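Local structure of 3-hydroxyadipyl-CoA dehydrogenase (Escherichia coli, 3MOG) at residues Val409-Glu412 with Gln413-Asp416; Cys66-Thr69 with Leu70-Ile74; Tyr425-Pro429 with Leu430-Ala434. The protein catalyses the NAD-dependent oxidation of (3S)-3-hydroxyadipyl-CoA to 3-oxoadipyl-CoA in the degradation of phenylacetate. One frame throughout, in Å; residues are numbered along the deposited sequence.

Interaction 1: residues Val409-Glu412 with Gln413-Asp416; sequences VASE and QDID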
ATOM      1  N   VAL C 409     -18.222 -11.505   6.771  1.00 47.81           N
ATOM      2  CA  VAL C 409     -18.622 -10.340   7.573  1.00 47.67           C
ATOM      3  C   VAL C 409     -20.077 -10.443   8.040  1.00 49.41           C
ATOM      4  O   VAL C 409     -20.366 -10.133   9.188  1.00 44.82           O
ATOM      5  CB  VAL C 409     -18.394  -9.006   6.823  1.00 45.09           C
ATOM      6  CG1 VAL C 409     -18.825  -7.809   7.672  1.00 50.02           C
ATOM      7  CG2 VAL C 409     -16.929  -8.859   6.453  1.00 46.62           C
ATOM      8  N   ALA C 410     -20.962 -10.913   7.152  1.00 40.22           N
ATOM      9  CA  ALA C 410     -22.402 -10.968   7.393  1.00 45.49           C
ATOM     10  C   ALA C 410     -23.063 -11.879   6.345  1.00 48.28           C
ATOM     11  O   ALA C 410     -22.437 -12.229   5.336  1.00 46.48           O
ATOM     12  CB  ALA C 410     -23.000  -9.562   7.316  1.00 38.31           C
ATOM     13  N   SER C 411     -24.322 -12.245   6.564  1.00 43.26           N
ATOM     14  CA  SER C 411     -25.059 -13.039   5.573  1.00 48.36           C
ATOM     15  C   SER C 411     -25.411 -12.167   4.377  1.00 49.54           C
ATOM     16  O   SER C 411     -25.409 -10.939   4.483  1.00 52.80           O
ATOM     17  CB  SER C 411     -26.345 -13.591   6.177  1.00 45.26           C
ATOM     18  OG  SER C 411     -27.276 -12.531   6.416  1.00 40.64           O
ATOM     19  N   GLU C 412     -25.714 -12.794   3.244  1.00 50.89           N
ATOM     20  CA  GLU C 412     -26.165 -12.052   2.064  1.00 53.18           C
ATOM     21  C   GLU C 412     -27.390 -11.180   2.373  1.00 50.23           C
ATOM     22  O   GLU C 412     -27.412  -9.982   2.041  1.00 49.38           O
ATOM     23  CB  GLU C 412     -26.452 -12.999   0.887  1.00 51.20           C
ATOM     24  CG  GLU C 412     -27.193 -12.326  -0.268  1.00 49.59           C
ATOM     25  CD  GLU C 412     -27.531 -13.274  -1.393  1.00 58.25           C
ATOM     26  OE1 GLU C 412     -26.737 -13.357  -2.356  1.00 49.19           O
ATOM     27  OE2 GLU C 412     -28.592 -13.933  -1.300  1.00 54.14           O
ATOM     28  N   GLN C 413     -28.397 -11.770   3.017  1.00 47.03           N
ATOM     29  CA  GLN C 413     -29.608 -11.011   3.356  1.00 47.54           C
ATOM     30  C   GLN C 413     -29.348  -9.823   4.286  1.00 44.60           C
ATOM     31  O   GLN C 413     -29.977  -8.776   4.134  1.00 47.68           O
ATOM     32  CB  GLN C 413     -30.763 -11.909   3.864  1.00 48.04           C
ATOM     33  CG  GLN C 413     -30.659 -12.452   5.273  1.00 58.05           C
ATOM     34  CD  GLN C 413     -32.018 -12.864   5.852  1.00 71.72           C
ATOM     35  OE1 GLN C 413     -33.000 -12.125   5.768  1.00 74.99           O
ATOM     36  NE2 GLN C 413     -32.066 -14.046   6.452  1.00 73.36           N
ATOM     37  N   ASP C 414     -28.396  -9.959   5.210  1.00 45.55           N
ATOM     38  CA  ASP C 414     -28.102  -8.867   6.134  1.00 44.98           C
ATOM     39  C   ASP C 414     -27.325  -7.730   5.488  1.00 47.11           C
ATOM     40  O   ASP C 414     -27.467  -6.577   5.891  1.00 48.05           O
ATOM     41  CB  ASP C 414     -27.382  -9.375   7.368  1.00 43.95           C
ATOM     42  CG  ASP C 414     -28.331 -10.028   8.362  1.00 54.43           C
ATOM     43  OD1 ASP C 414     -29.575  -9.997   8.135  1.00 48.80           O
ATOM     44  OD2 ASP C 414     -27.823 -10.569   9.366  1.00 45.40           O
ATOM     45  N   ILE C 415     -26.517  -8.064   4.485  1.00 47.27           N
ATOM     46  CA  ILE C 415     -25.820  -7.055   3.691  1.00 41.87           C
ATOM     47  C   ILE C 415     -26.832  -6.241   2.874  1.00 42.44           C
ATOM     48  O   ILE C 415     -26.773  -5.012   2.861  1.00 46.77           O
ATOM     49  CB  ILE C 415     -24.701  -7.698   2.816  1.00 45.31           C
ATOM     50  CG1 ILE C 415     -23.616  -8.314   3.725  1.00 45.79           C
ATOM     51  CG2 ILE C 415     -24.073  -6.666   1.866  1.00 37.24           C
ATOM     52  CD1 ILE C 415     -22.528  -9.112   2.999  1.00 41.95           C
ATOM     53  N   ASP C 416     -27.786  -6.917   2.230  1.00 47.00           N
ATOM     54  CA  ASP C 416     -28.833  -6.213   1.476  1.00 45.49           C
ATOM     55  C   ASP C 416     -29.651  -5.297   2.394  1.00 46.29           C
ATOM     56  O   ASP C 416     -29.826  -4.115   2.107  1.00 48.43           O
ATOM     57  CB  ASP C 416     -29.757  -7.192   0.735  1.00 44.24           C
ATOM     58  CG  ASP C 416     -29.132  -7.769  -0.534  1.00 55.09           C
ATOM     59  OD1 ASP C 416     -28.153  -7.191  -1.053  1.00 58.23           O
ATOM     60  OD2 ASP C 416     -29.632  -8.817  -1.016  1.00 61.03           O
TER
HETATM   61  O   HOH W   1     -25.535 -11.592   9.070  1.00 39.34           O
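Ser411 folds its OG back between its own backbone N and carbonyl carbon (chi1 69°), which brings the hydroxyl oxygen within reach of the Asp414 N-H, while CG of Asp414 lies beside that residue's own N (chi1 -79°) and swings the carboxylate toward Ser411. The hydroxyl oxygen accepts from Asp414 N at 3.1 Å, with an N-H...O angle of 149°. OG also lies 3.3 Å from Asp414 CB, so the side chains meet as well as the backbone. A water closes a second path between the same two residues: it accepts from Ser411 N at 2.9 Å and donates to Asp414 OD2, an oxygen that is also bonded to the amide of Arg182. Through its OG bond Ser411 is the N-cap of helix 412-422, in the second copy of the 3-hydroxyacyl-CoA dehydrogenase C-terminal domain. Its carbonyl O starts the helical ladder, taking Ile415 N at 3.1 Å; Glu412 O does the same for Asp416 N. On the buried side, toward helix 390-406, Ala410 CB touches Ile415 CG1 at 3.9 Å, and Ile415 runs on to Ala401 and Leu405. Glu412 and Asp416 lie one turn apart on the helix, OE2 of Glu412 5.2 Å from OD2 of Asp416; a salt bridge from Glu412 OE1 to Arg466 and a hydrogen bond from Leu430 N to Asp416 OD1 probably ease their repulsion.

Interaction 2: residues Cys66-Thr69 with Leu70-Ile74; sequences CERT and LKRLI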
ATOM      1  N   CYS C  66     -46.548   9.185  25.335  1.00 52.80           N
ATOM      2  CA  CYS C  66     -45.651  10.292  25.599  1.00 53.29           C
ATOM      3  C   CYS C  66     -45.310  10.422  27.078  1.00 56.74           C
ATOM      4  O   CYS C  66     -44.126  10.426  27.446  1.00 58.06           O
ATOM      5  CB  CYS C  66     -46.239  11.602  25.108  1.00 51.05           C
ATOM      6  SG  CYS C  66     -45.075  12.972  25.265  1.00 57.53           S
ATOM      7  N   GLU C  67     -46.337  10.509  27.921  1.00 56.74           N
ATOM      8  CA  GLU C  67     -46.104  10.751  29.345  1.00 60.18           C
ATOM      9  C   GLU C  67     -45.457   9.561  30.046  1.00 56.90           C
ATOM     10  O   GLU C  67     -44.595   9.741  30.909  1.00 53.40           O
ATOM     11  CB  GLU C  67     -47.382  11.204  30.070  1.00 68.77           C
ATOM     12  CG  GLU C  67     -47.107  11.927  31.407  1.00 83.56           C
ATOM     13  CD  GLU C  67     -45.890  12.874  31.347  1.00 93.61           C
ATOM     14  OE1 GLU C  67     -45.968  13.924  30.662  1.00 89.28           O
ATOM     15  OE2 GLU C  67     -44.857  12.560  31.991  1.00 89.36           O
ATOM     16  N   ARG C  68     -45.851   8.350  29.650  1.00 53.56           N
ATOM     17  CA  ARG C  68     -45.242   7.132  30.201  1.00 58.36           C
ATOM     18  C   ARG C  68     -43.766   6.962  29.797  1.00 54.28           C
ATOM     19  O   ARG C  68     -42.953   6.475  30.589  1.00 53.20           O
ATOM     20  CB  ARG C  68     -46.037   5.888  29.808  1.00 59.28           C
ATOM     21  CG  ARG C  68     -47.387   5.752  30.479  1.00 60.59           C
ATOM     22  CD  ARG C  68     -47.530   4.323  30.922  1.00 66.64           C
ATOM     23  NE  ARG C  68     -48.745   3.714  30.413  1.00 62.09           N
ATOM     24  CZ  ARG C  68     -49.080   2.444  30.610  1.00 64.52           C
ATOM     25  NH1 ARG C  68     -48.284   1.635  31.309  1.00 48.80           N
ATOM     26  NH2 ARG C  68     -50.212   1.985  30.100  1.00 51.37           N
ATOM     27  N   THR C  69     -43.442   7.360  28.567  1.00 52.98           N
ATOM     28  CA  THR C  69     -42.055   7.409  28.090  1.00 52.53           C
ATOM     29  C   THR C  69     -41.187   8.333  28.943  1.00 48.90           C
ATOM     30  O   THR C  69     -40.141   7.908  29.439  1.00 52.11           O
ATOM     31  CB  THR C  69     -41.972   7.837  26.613  1.00 52.45           C
ATOM     32  OG1 THR C  69     -42.754   6.935  25.821  1.00 51.50           O
ATOM     33  CG2 THR C  69     -40.510   7.833  26.104  1.00 47.16           C
ATOM     34  N   LEU C  70     -41.644   9.569  29.139  1.00 53.14           N
ATOM     35  CA  LEU C  70     -40.876  10.586  29.887  1.00 61.15           C
ATOM     36  C   LEU C  70     -40.604  10.201  31.334  1.00 63.14           C
ATOM     37  O   LEU C  70     -39.521  10.475  31.861  1.00 65.29           O
ATOM     38  CB  LEU C  70     -41.570  11.944  29.835  1.00 52.80           C
ATOM     39  CG  LEU C  70     -41.752  12.426  28.398  1.00 58.14           C
ATOM     40  CD1 LEU C  70     -42.593  13.689  28.336  1.00 50.64           C
ATOM     41  CD2 LEU C  70     -40.402  12.613  27.712  1.00 58.32           C
ATOM     42  N   LYS C  71     -41.582   9.541  31.948  1.00 62.32           N
ATOM     43  CA  LYS C  71     -41.474   9.047  33.318  1.00 65.34           C
ATOM     44  C   LYS C  71     -40.421   7.935  33.466  1.00 62.70           C
ATOM     45  O   LYS C  71     -39.870   7.743  34.547  1.00 59.96           O
ATOM     46  CB  LYS C  71     -42.847   8.547  33.786  1.00 68.01           C
ATOM     47  CG  LYS C  71     -43.144   8.736  35.263  1.00 75.34           C
ATOM     48  CD  LYS C  71     -44.649   8.966  35.499  1.00 89.21           C
ATOM     49  CE  LYS C  71     -45.051  10.432  35.262  1.00 93.68           C
ATOM     50  NZ  LYS C  71     -46.510  10.611  34.991  1.00 93.96           N
ATOM     51  N   ARG C  72     -40.144   7.207  32.386  1.00 57.98           N
ATOM     52  CA  ARG C  72     -39.182   6.104  32.441  1.00 61.47           C
ATOM     53  C   ARG C  72     -37.731   6.569  32.273  1.00 61.02           C
ATOM     54  O   ARG C  72     -36.803   5.794  32.482  1.00 62.88           O
ATOM     55  CB  ARG C  72     -39.557   4.984  31.450  1.00 59.12           C
ATOM     56  CG  ARG C  72     -40.793   4.190  31.893  1.00 63.19           C
ATOM     57  CD  ARG C  72     -41.186   3.067  30.944  1.00 59.90           C
ATOM     58  NE  ARG C  72     -41.796   3.548  29.706  1.00 58.46           N
ATOM     59  CZ  ARG C  72     -43.027   3.245  29.288  1.00 64.59           C
ATOM     60  NH1 ARG C  72     -43.820   2.461  30.009  1.00 58.71           N
ATOM     61  NH2 ARG C  72     -43.466   3.725  28.131  1.00 54.58           N
ATOM     62  N   LEU C  73     -37.545   7.840  31.925  1.00 59.44           N
ATOM     63  CA  LEU C  73     -36.210   8.412  31.765  1.00 60.85           C
ATOM     64  C   LEU C  73     -35.635   8.908  33.084  1.00 58.32           C
ATOM     65  O   LEU C  73     -35.953  10.007  33.531  1.00 62.78           O
ATOM     66  CB  LEU C  73     -36.221   9.548  30.730  1.00 59.14           C
ATOM     67  CG  LEU C  73     -36.423   9.130  29.267  1.00 63.74           C
ATOM     68  CD1 LEU C  73     -36.791  10.327  28.413  1.00 46.86           C
ATOM     69  CD2 LEU C  73     -35.180   8.418  28.712  1.00 57.23           C
ATOM     70  N   ILE C  74     -34.780   8.094  33.693  1.00 54.03           N
ATOM     71  CA  ILE C  74     -34.183   8.430  34.987  1.00 56.40           C
ATOM     72  C   ILE C  74     -32.713   8.876  34.848  1.00 56.37           C
ATOM     73  O   ILE C  74     -31.845   8.051  34.563  1.00 56.53           O
ATOM     74  CB  ILE C  74     -34.319   7.255  35.993  1.00 54.98           C
ATOM     75  CG1 ILE C  74     -35.753   6.700  35.973  1.00 57.23           C
ATOM     76  CG2 ILE C  74     -33.898   7.707  37.406  1.00 56.39           C
ATOM     77  CD1 ILE C  74     -36.006   5.557  36.919  1.00 64.05           C
TER
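Arg72 doubles back over the last turn of helix 63-71: CG sits beside its backbone N (chi1 -72°) and the chain bends at chi3 (-73°), laying the guanidinium across the carbonyl of Arg68. Arg68 O stands 3.2 Å above the guanidinium plane, offset toward the rim, so it meets a face and receives no hydrogen bond from NE. That NE donates to Ala25 O of helix 15-26 instead. The nearest side-chain touch between the two arginines is Arg68 CB to Arg72 NH2, 3.8 Å; the Arg68 head itself pairs with Glu64, one turn earlier. On another side of the helix, Glu67 has CG anti to its backbone N (chi1 -160°) and then bends at chi2, curling its carboxylate toward Lys71. The salt bridge from Glu67 OE2 to Lys71 NZ is long, 3.9 Å. Cys66 SG meets Leu70 CD1 at 4.0 Å on the side facing helix 38-57. Backbone bonds Leu70 N to Cys66 O and Lys71 N to Glu67 O are regular i to i+4 links, but Arg72 N goes mainly to Thr69 O at 3.0 Å, keeping a weak bond to Arg68 O, as the chain leaves for strand 73-76, an edge strand of the Rossmann-type NAD-binding domain. Because its salt bridge is long, the Glu67-Lys71 pair probably adds only a modest attraction, whereas the carbonyl over the Arg72 face is likely to be a favourable neighbour for that cation.

Interaction 3: residues Tyr425-Pro429 with Leu430-Ala434; sequences YPYGP and LAWGA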
ATOM      1  N   TYR C 425     -30.332   2.727  -0.069  1.00 55.29           N
ATOM      2  CA  TYR C 425     -29.998   2.370  -1.453  1.00 51.57           C
ATOM      3  C   TYR C 425     -31.256   1.733  -2.046  1.00 50.81           C
ATOM      4  O   TYR C 425     -31.982   1.056  -1.322  1.00 49.82           O
ATOM      5  CB  TYR C 425     -28.806   1.398  -1.480  1.00 49.29           C
ATOM      6  CG  TYR C 425     -27.443   2.033  -1.217  1.00 44.94           C
ATOM      7  CD1 TYR C 425     -27.328   3.367  -0.850  1.00 47.45           C
ATOM      8  CD2 TYR C 425     -26.267   1.280  -1.319  1.00 44.42           C
ATOM      9  CE1 TYR C 425     -26.075   3.951  -0.616  1.00 53.50           C
ATOM     10  CE2 TYR C 425     -25.013   1.854  -1.081  1.00 42.24           C
ATOM     11  CZ  TYR C 425     -24.934   3.190  -0.717  1.00 43.80           C
ATOM     12  OH  TYR C 425     -23.717   3.781  -0.466  1.00 55.35           O
ATOM     13  N   PRO C 426     -31.525   1.951  -3.351  1.00 46.81           N
ATOM     14  CA  PRO C 426     -32.806   1.490  -3.912  1.00 48.44           C
ATOM     15  C   PRO C 426     -32.908  -0.028  -4.058  1.00 44.83           C
ATOM     16  O   PRO C 426     -33.991  -0.547  -4.237  1.00 48.28           O
ATOM     17  CB  PRO C 426     -32.853   2.176  -5.283  1.00 47.33           C
ATOM     18  CG  PRO C 426     -31.392   2.325  -5.661  1.00 48.41           C
ATOM     19  CD  PRO C 426     -30.696   2.632  -4.364  1.00 44.57           C
ATOM     20  N   TYR C 427     -31.778  -0.724  -4.007  1.00 46.20           N
ATOM     21  CA  TYR C 427     -31.757  -2.173  -3.870  1.00 42.67           C
ATOM     22  C   TYR C 427     -30.601  -2.485  -2.961  1.00 46.03           C
ATOM     23  O   TYR C 427     -29.621  -1.731  -2.940  1.00 45.43           O
ATOM     24  CB  TYR C 427     -31.532  -2.857  -5.233  1.00 47.65           C
ATOM     25  CG  TYR C 427     -32.559  -2.476  -6.279  1.00 48.08           C
ATOM     26  CD1 TYR C 427     -32.307  -1.439  -7.186  1.00 48.94           C
ATOM     27  CD2 TYR C 427     -33.788  -3.133  -6.345  1.00 43.65           C
ATOM     28  CE1 TYR C 427     -33.248  -1.060  -8.131  1.00 48.80           C
ATOM     29  CE2 TYR C 427     -34.752  -2.763  -7.294  1.00 52.32           C
ATOM     30  CZ  TYR C 427     -34.465  -1.732  -8.182  1.00 53.06           C
ATOM     31  OH  TYR C 427     -35.377  -1.368  -9.121  1.00 60.18           O
ATOM     32  N   GLY C 428     -30.700  -3.585  -2.212  1.00 42.65           N
ATOM     33  CA  GLY C 428     -29.517  -4.155  -1.579  1.00 45.68           C
ATOM     34  C   GLY C 428     -28.573  -4.591  -2.695  1.00 45.87           C
ATOM     35  O   GLY C 428     -29.032  -5.085  -3.724  1.00 48.45           O
ATOM     36  N   PRO C 429     -27.254  -4.433  -2.498  1.00 46.04           N
ATOM     37  CA  PRO C 429     -26.272  -4.605  -3.599  1.00 42.95           C
ATOM     38  C   PRO C 429     -26.223  -6.008  -4.211  1.00 42.74           C
ATOM     39  O   PRO C 429     -25.952  -6.151  -5.411  1.00 46.47           O
ATOM     40  CB  PRO C 429     -24.920  -4.273  -2.946  1.00 44.08           C
ATOM     41  CG  PRO C 429     -25.208  -3.923  -1.530  1.00 39.94           C
ATOM     42  CD  PRO C 429     -26.606  -4.300  -1.183  1.00 44.48           C
ATOM     43  N   LEU C 430     -26.487  -7.032  -3.403  1.00 36.66           N
ATOM     44  CA  LEU C 430     -26.447  -8.404  -3.896  1.00 39.61           C
ATOM     45  C   LEU C 430     -27.672  -8.692  -4.754  1.00 46.47           C
ATOM     46  O   LEU C 430     -27.539  -9.265  -5.835  1.00 45.02           O
ATOM     47  CB  LEU C 430     -26.295  -9.394  -2.742  1.00 40.94           C
ATOM     48  CG  LEU C 430     -25.006  -9.039  -1.973  1.00 47.49           C
ATOM     49  CD1 LEU C 430     -24.914  -9.657  -0.614  1.00 45.81           C
ATOM     50  CD2 LEU C 430     -23.780  -9.386  -2.770  1.00 40.08           C
ATOM     51  N   ALA C 431     -28.844  -8.247  -4.286  1.00 36.56           N
ATOM     52  CA  ALA C 431     -30.084  -8.322  -5.065  1.00 44.23           C
ATOM     53  C   ALA C 431     -29.942  -7.503  -6.322  1.00 42.79           C
ATOM     54  O   ALA C 431     -30.465  -7.871  -7.366  1.00 46.68           O
ATOM     55  CB  ALA C 431     -31.278  -7.814  -4.257  1.00 38.07           C
ATOM     56  N   TRP C 432     -29.234  -6.385  -6.206  1.00 43.82           N
ATOM     57  CA  TRP C 432     -28.990  -5.515  -7.335  1.00 44.87           C
ATOM     58  C   TRP C 432     -28.120  -6.183  -8.394  1.00 44.33           C
ATOM     59  O   TRP C 432     -28.409  -6.079  -9.585  1.00 46.16           O
ATOM     60  CB  TRP C 432     -28.326  -4.227  -6.868  1.00 46.90           C
ATOM     61  CG  TRP C 432     -28.699  -3.038  -7.681  1.00 40.88           C
ATOM     62  CD1 TRP C 432     -29.315  -3.034  -8.906  1.00 40.37           C
ATOM     63  CD2 TRP C 432     -28.455  -1.676  -7.351  1.00 40.55           C
ATOM     64  NE1 TRP C 432     -29.485  -1.755  -9.344  1.00 38.09           N
ATOM     65  CE2 TRP C 432     -28.961  -0.893  -8.414  1.00 40.02           C
ATOM     66  CE3 TRP C 432     -27.873  -1.034  -6.255  1.00 40.63           C
ATOM     67  CZ2 TRP C 432     -28.904   0.503  -8.413  1.00 43.31           C
ATOM     68  CZ3 TRP C 432     -27.815   0.361  -6.251  1.00 45.88           C
ATOM     69  CH2 TRP C 432     -28.325   1.113  -7.326  1.00 46.52           C
ATOM     70  N   GLY C 433     -27.068  -6.871  -7.947  1.00 44.77           N
ATOM     71  CA  GLY C 433     -26.148  -7.588  -8.833  1.00 43.83           C
ATOM     72  C   GLY C 433     -26.835  -8.720  -9.594  1.00 50.66           C
ATOM     73  O   GLY C 433     -26.564  -8.930 -10.776  1.00 45.63           O
ATOM     74  N   ALA C 434     -27.742  -9.433  -8.924  1.00 44.84           N
ATOM     75  CA  ALA C 434     -28.480 -10.506  -9.560  1.00 49.16           C
ATOM     76  C   ALA C 434     -29.368  -9.949 -10.671  1.00 48.91           C
ATOM     77  O   ALA C 434     -29.442 -10.521 -11.760  1.00 45.90           O
ATOM     78  CB  ALA C 434     -29.307 -11.271  -8.532  1.00 48.54           C
TER
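Gly428 is the N-cap of helix 429-436 in the C-terminal domain, and its carbonyl O meets the first turn of that helix. Leu430 begins the second segment and packs toward Leu402 of helix 390-406. Ala431 follows, its CB 3.6 Å from Gly428 O. Trp432 carries most of the contact. Its N donates to Gly428 O at 2.8 Å, and its indole turns back over the preceding loop. Tyr427 lies over one face of it: CD1 stands 3.5 Å above the indole plane, toward the rim, and CB makes a CH-pi contact with the five-membered ring, 4.1 Å from its centroid. The two rings are oblique, their planes at 48°. At the far end of the indole, CH2 touches Pro426 CG at 3.7 Å, and elsewhere the ring meets Val394 and Met347. An alanine at Trp432 would keep the backbone bond to Gly428 but is likely to leave Tyr427 and Pro426 without the surface they pack on, setting the loop freer to move. Gly433 comes next, and its N donates to Pro429 O at 2.9 Å, with an N-H...O angle of 148°.

In the fold
Interactions 1 and 3 are neighbours in the same C-terminal domain, their centres about 11 Å apart; both are helix starts, and Asp416 of the first joins them through OD1 to Leu430 N. Both also rest on helix 390-406. Interaction 2 stands apart in the NAD-binding domain, its centre about 36 Å from that of interaction 1 and about 40 Å from that of interaction 3, and it concerns a helix's end. Interaction 3 is the buried one, and its side-chain contacts are aromatic and apolar. The other two are partly buried: interaction 1 relies on a hydroxyl cap and water, interaction 2 on charged side chains outside and apolar ones inside.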